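PDB 3V0D: voltage-sensor containing phosphatase from Ciona intestinalis, which probably removes phosphate from membrane phosphoinositides through a PTEN-like phosphatase region followed by a C2 domain, in response to membrane voltage. Local coordinates for residues V207-I212 and C237-G242; V272-T277 and F327-T332. The protein carries 1 engineered substitution. All blocks are in the same frame, centred on the assembly; numbering follows the deposited sequence.

Contact 1. Residues V207-I212 and C237-G242; sequences VTITAI and CKFAEG
Phe239 points its ring into the core and meets two branched side chains, Val207 and Ile209, with its outer end. Starting at CB, the root of the side chain stays back near its own backbone, just past strand 232-238, and neither it nor CG comes close to the segment 207-212. From CG the ring continues inward in an unusual rotation: with chi2 at 3° its plane nearly contains the bond from CA to CB, so CD1 is folded back beside the residue's own backbone. The far end of the ring makes the contacts. CZ, the tip, has CG1 of Val207 at 3.9 Å, the closest approach between the two segments, and CE1 lies beside the same methyl at 4.4 Å. The methyl arrives obliquely to the ring, and the two side chains cross at about a right angle. The beta sandwich of the PTEN-type C2 domain explains the meeting: Val207 lies on strand 202-210 of one sheet, whereas Phe239 follows strand 232-238 of the other, where the chain makes a short helical bend. On the other side of the ring CD2 stays back and CE2 does the reaching, with CD1 of Ile209 at 4.5 Å, near the ring plane and at its edge, a looser touch. In the isoleucine CD1 is anti to CA about the CB-CG1 bond, chi2 175°, which carries the methyl out toward the ring. Further round Phe239, Leu223 and Met225 of strand 223-229 and Cys245 and Leu247 of strand 245-250 pack against the buried ring.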
# COMPACT_ATOMS: atom_id res chain seq x y z
N VAL A 207 -12.16 -18.41 5.96
CA VAL A 207 -12.34 -16.98 6.09
C VAL A 207 -13.60 -16.75 6.92
O VAL A 207 -14.61 -17.42 6.70
CB VAL A 207 -12.38 -16.25 4.70
CG1 VAL A 207 -13.43 -16.84 3.71
CG2 VAL A 207 -12.54 -14.75 4.87
N THR A 208 -13.50 -15.82 7.86
CA THR A 208 -14.59 -15.48 8.77
C THR A 208 -14.79 -13.98 8.71
O THR A 208 -13.82 -13.24 8.86
CB THR A 208 -14.24 -15.91 10.21
OG1 THR A 208 -13.96 -17.31 10.19
CG2 THR A 208 -15.39 -15.62 11.18
N ILE A 209 -16.04 -13.56 8.49
CA ILE A 209 -16.37 -12.14 8.43
C ILE A 209 -17.44 -11.86 9.48
O ILE A 209 -18.51 -12.46 9.46
CB ILE A 209 -16.88 -11.73 7.04
CG1 ILE A 209 -15.90 -12.19 5.95
CG2 ILE A 209 -17.15 -10.24 7.00
CD1 ILE A 209 -16.37 -11.92 4.52
N THR A 210 -17.12 -10.93 10.38
CA THR A 210 -18.06 -10.51 11.43
C THR A 210 -18.77 -9.23 11.04
O THR A 210 -18.27 -8.47 10.22
CB THR A 210 -17.33 -10.33 12.76
OG1 THR A 210 -16.34 -9.29 12.63
CG2 THR A 210 -16.69 -11.64 13.20
N ALA A 211 -19.94 -8.99 11.66
CA ALA A 211 -20.78 -7.83 11.35
C ALA A 211 -21.21 -7.84 9.89
O ALA A 211 -21.13 -6.84 9.19
CB ALA A 211 -20.14 -6.49 11.77
N ILE A 212 -21.79 -8.96 9.49
CA ILE A 212 -22.17 -9.13 8.08
C ILE A 212 -23.51 -8.46 7.73
O ILE A 212 -23.73 -8.10 6.58
CB ILE A 212 -22.11 -10.63 7.68
CG1 ILE A 212 -22.14 -10.83 6.15
CG2 ILE A 212 -23.23 -11.45 8.34
CD1 ILE A 212 -20.88 -10.34 5.44
N CYS A 237 -12.94 -18.18 -4.83
CA CYS A 237 -14.00 -18.84 -4.07
C CYS A 237 -15.29 -18.06 -4.26
O CYS A 237 -15.30 -16.84 -4.10
CB CYS A 237 -13.69 -18.83 -2.57
SG CYS A 237 -12.11 -19.63 -2.14
N LYS A 238 -16.38 -18.75 -4.57
CA LYS A 238 -17.69 -18.09 -4.73
C LYS A 238 -18.60 -18.70 -3.67
O LYS A 238 -18.88 -19.90 -3.69
CB LYS A 238 -18.26 -18.26 -6.15
CG LYS A 238 -17.26 -17.88 -7.23
CD LYS A 238 -17.85 -18.03 -8.61
CE LYS A 238 -16.82 -17.72 -9.67
NZ LYS A 238 -17.38 -17.71 -11.03
N PHE A 239 -18.99 -17.88 -2.71
CA PHE A 239 -19.53 -18.41 -1.45
C PHE A 239 -20.88 -19.11 -1.59
O PHE A 239 -21.05 -20.21 -1.08
CB PHE A 239 -19.64 -17.28 -0.41
CG PHE A 239 -18.32 -16.71 0.08
CD1 PHE A 239 -17.06 -17.11 -0.40
CD2 PHE A 239 -18.37 -15.71 1.06
CE1 PHE A 239 -15.89 -16.54 0.11
CE2 PHE A 239 -17.23 -15.12 1.54
CZ PHE A 239 -15.99 -15.53 1.07
N ALA A 240 -21.84 -18.47 -2.25
CA ALA A 240 -23.20 -19.05 -2.31
C ALA A 240 -23.18 -20.42 -2.96
O ALA A 240 -23.90 -21.34 -2.55
CB ALA A 240 -24.15 -18.13 -3.06
N GLU A 241 -22.37 -20.54 -4.01
CA GLU A 241 -22.38 -21.72 -4.86
C GLU A 241 -21.47 -22.84 -4.35
O GLU A 241 -21.53 -23.97 -4.85
CB GLU A 241 -22.02 -21.37 -6.31
CG GLU A 241 -22.93 -20.30 -6.91
CD GLU A 241 -22.47 -18.84 -6.61
OE1 GLU A 241 -21.59 -18.55 -5.74
OE2 GLU A 241 -23.04 -17.94 -7.29
N GLY A 242 -20.58 -22.53 -3.41
CA GLY A 242 -19.63 -23.54 -2.95
C GLY A 242 -18.51 -23.79 -3.94
O GLY A 242 -17.91 -24.84 -3.93

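Contact 2. Residues V272-T277 and F327-T332; sequences VRFMST and FTVKLT
Phe274 and Val329 make the tighter of two touches that bridge the strands here: CZ of the ring lies 3.9 Å from CG1 of Val329. The side chains slide past each other in opposite directions, and the methyl approaches the ring obliquely. Val329 presents this branch by holding CG1 anti to the backbone N, chi1 179°. Two residues along each strand, Val272 and Leu331 reach for each other tip to tip, CG2 to CD1 at 4.1 Å. All four are buried, and the strands stand well apart, with CA of Val272 9.9 Å from CA of Leu331, as expected of facing sheets in a beta sandwich. Phe292 of strand 290-295 packs against Phe274, Val329 and Leu331, and the Phe274 ring also stacks with Phe290.

The outer sides are different. Arg273 and Met275 on one strand, and Thr328, Lys330 and Thr332 on the other, are partly exposed and do not meet across the core; Arg273 instead forms a salt bridge with Asp286 and a hydrogen bond with Gln226. Because the inner contact is wholly hydrocarbon, its cohesion should come from close fit and exclusion of water, without the directional demands of polar bonds.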
# COMPACT_ATOMS: atom_id res chain seq x y z
N VAL A 272 -5.77 -10.24 -1.13
CA VAL A 272 -7.05 -10.92 -1.03
C VAL A 272 -8.12 -9.89 -1.34
O VAL A 272 -8.19 -8.84 -0.68
CB VAL A 272 -7.25 -11.52 0.37
CG1 VAL A 272 -8.53 -12.31 0.42
CG2 VAL A 272 -6.06 -12.40 0.75
N ARG A 273 -8.93 -10.16 -2.35
CA ARG A 273 -9.98 -9.24 -2.80
C ARG A 273 -11.33 -9.88 -2.59
O ARG A 273 -11.54 -11.06 -2.91
CB ARG A 273 -9.83 -8.92 -4.29
CG ARG A 273 -8.51 -8.22 -4.61
CD ARG A 273 -8.31 -8.07 -6.14
NE ARG A 273 -9.27 -7.14 -6.72
CZ ARG A 273 -10.33 -7.48 -7.44
NH1 ARG A 273 -10.56 -8.74 -7.78
NH2 ARG A 273 -11.16 -6.53 -7.83
N PHE A 274 -12.27 -9.10 -2.09
CA PHE A 274 -13.65 -9.55 -1.89
C PHE A 274 -14.53 -8.79 -2.85
O PHE A 274 -14.56 -7.55 -2.86
CB PHE A 274 -14.12 -9.36 -0.44
CG PHE A 274 -13.38 -10.22 0.51
CD1 PHE A 274 -12.11 -9.84 0.96
CD2 PHE A 274 -13.91 -11.43 0.94
CE1 PHE A 274 -11.39 -10.63 1.83
CE2 PHE A 274 -13.17 -12.25 1.84
CZ PHE A 274 -11.90 -11.83 2.26
N MET A 275 -15.27 -9.55 -3.67
CA MET A 275 -16.18 -9.03 -4.69
C MET A 275 -17.61 -9.34 -4.30
O MET A 275 -17.85 -10.26 -3.51
CB MET A 275 -15.82 -9.64 -6.05
CG MET A 275 -14.47 -9.16 -6.56
SD MET A 275 -13.82 -10.07 -7.95
CE MET A 275 -13.37 -11.58 -7.12
N SER A 276 -18.55 -8.60 -4.88
CA SER A 276 -19.94 -8.81 -4.55
C SER A 276 -20.83 -8.65 -5.75
O SER A 276 -20.62 -7.77 -6.58
CB SER A 276 -20.37 -7.79 -3.50
OG SER A 276 -21.75 -7.86 -3.24
N THR A 277 -21.86 -9.49 -5.82
CA THR A 277 -22.91 -9.31 -6.82
C THR A 277 -23.96 -8.28 -6.38
O THR A 277 -24.87 -7.98 -7.15
CB THR A 277 -23.61 -10.65 -7.10
OG1 THR A 277 -24.15 -11.15 -5.88
CG2 THR A 277 -22.65 -11.65 -7.73
N PHE A 327 -16.89 -4.90 12.34
CA PHE A 327 -16.59 -5.59 11.08
C PHE A 327 -15.12 -6.00 11.07
O PHE A 327 -14.23 -5.18 11.24
CB PHE A 327 -16.87 -4.65 9.92
CG PHE A 327 -16.60 -5.29 8.58
CD1 PHE A 327 -17.57 -6.10 8.00
CD2 PHE A 327 -15.41 -5.07 7.88
CE1 PHE A 327 -17.33 -6.70 6.76
CE2 PHE A 327 -15.18 -5.65 6.64
CZ PHE A 327 -16.14 -6.47 6.08
N THR A 328 -14.90 -7.30 10.89
CA THR A 328 -13.54 -7.87 10.84
C THR A 328 -13.50 -8.98 9.81
O THR A 328 -14.53 -9.60 9.51
CB THR A 328 -13.05 -8.44 12.22
OG1 THR A 328 -13.72 -9.67 12.52
CG2 THR A 328 -13.22 -7.45 13.36
N VAL A 329 -12.30 -9.24 9.30
CA VAL A 329 -12.05 -10.39 8.43
C VAL A 329 -10.88 -11.16 9.02
O VAL A 329 -9.85 -10.57 9.32
CB VAL A 329 -11.73 -9.96 6.99
CG1 VAL A 329 -11.44 -11.20 6.12
CG2 VAL A 329 -12.90 -9.15 6.39
N LYS A 330 -11.07 -12.47 9.20
CA LYS A 330 -10.04 -13.38 9.70
C LYS A 330 -9.76 -14.45 8.65
O LYS A 330 -10.70 -15.13 8.21
CB LYS A 330 -10.48 -14.03 11.01
CG LYS A 330 -9.52 -15.09 11.49
CD LYS A 330 -9.92 -15.68 12.81
CE LYS A 330 -11.08 -16.62 12.68
NZ LYS A 330 -11.25 -17.36 13.95
N LEU A 331 -8.49 -14.62 8.27
CA LEU A 331 -8.07 -15.78 7.51
C LEU A 331 -7.47 -16.81 8.43
O LEU A 331 -6.64 -16.46 9.30
CB LEU A 331 -7.02 -15.43 6.45
CG LEU A 331 -7.44 -14.38 5.43
CD1 LEU A 331 -6.28 -14.10 4.48
CD2 LEU A 331 -8.66 -14.85 4.65
N THR A 332 -7.88 -18.05 8.27
CA THR A 332 -7.27 -19.19 8.95
C THR A 332 -6.34 -19.89 7.97
O THR A 332 -6.67 -20.03 6.79
CB THR A 332 -8.38 -20.14 9.44
OG1 THR A 332 -9.25 -19.40 10.31
CG2 THR A 332 -7.83 -21.36 10.17

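How the contacts relate
Both contacts join the two sheets of the C2 beta sandwich, and they lie about 7 Å apart, centre to centre. Strands 202-210 and 328-335 are antiparallel neighbours in the five-stranded sheet; across the core, strands 232-238 and 269-276 belong to the four-stranded sheet, with strand 223-229 between them. Along the chain they come in series, contact 1 closing before contact 2 opens. Lys330 N lies 2.9 Å from Thr208 O, probably a hydrogen bond, and Ile209 CG2 packs on Phe327 CE1 at 3.6 Å. Val207 touches Val329 and Leu331, and Met225 lies against Val207, Phe239, Val272 and Phe274, so one hydrophobic core unites early and late parts of the domain's sequence.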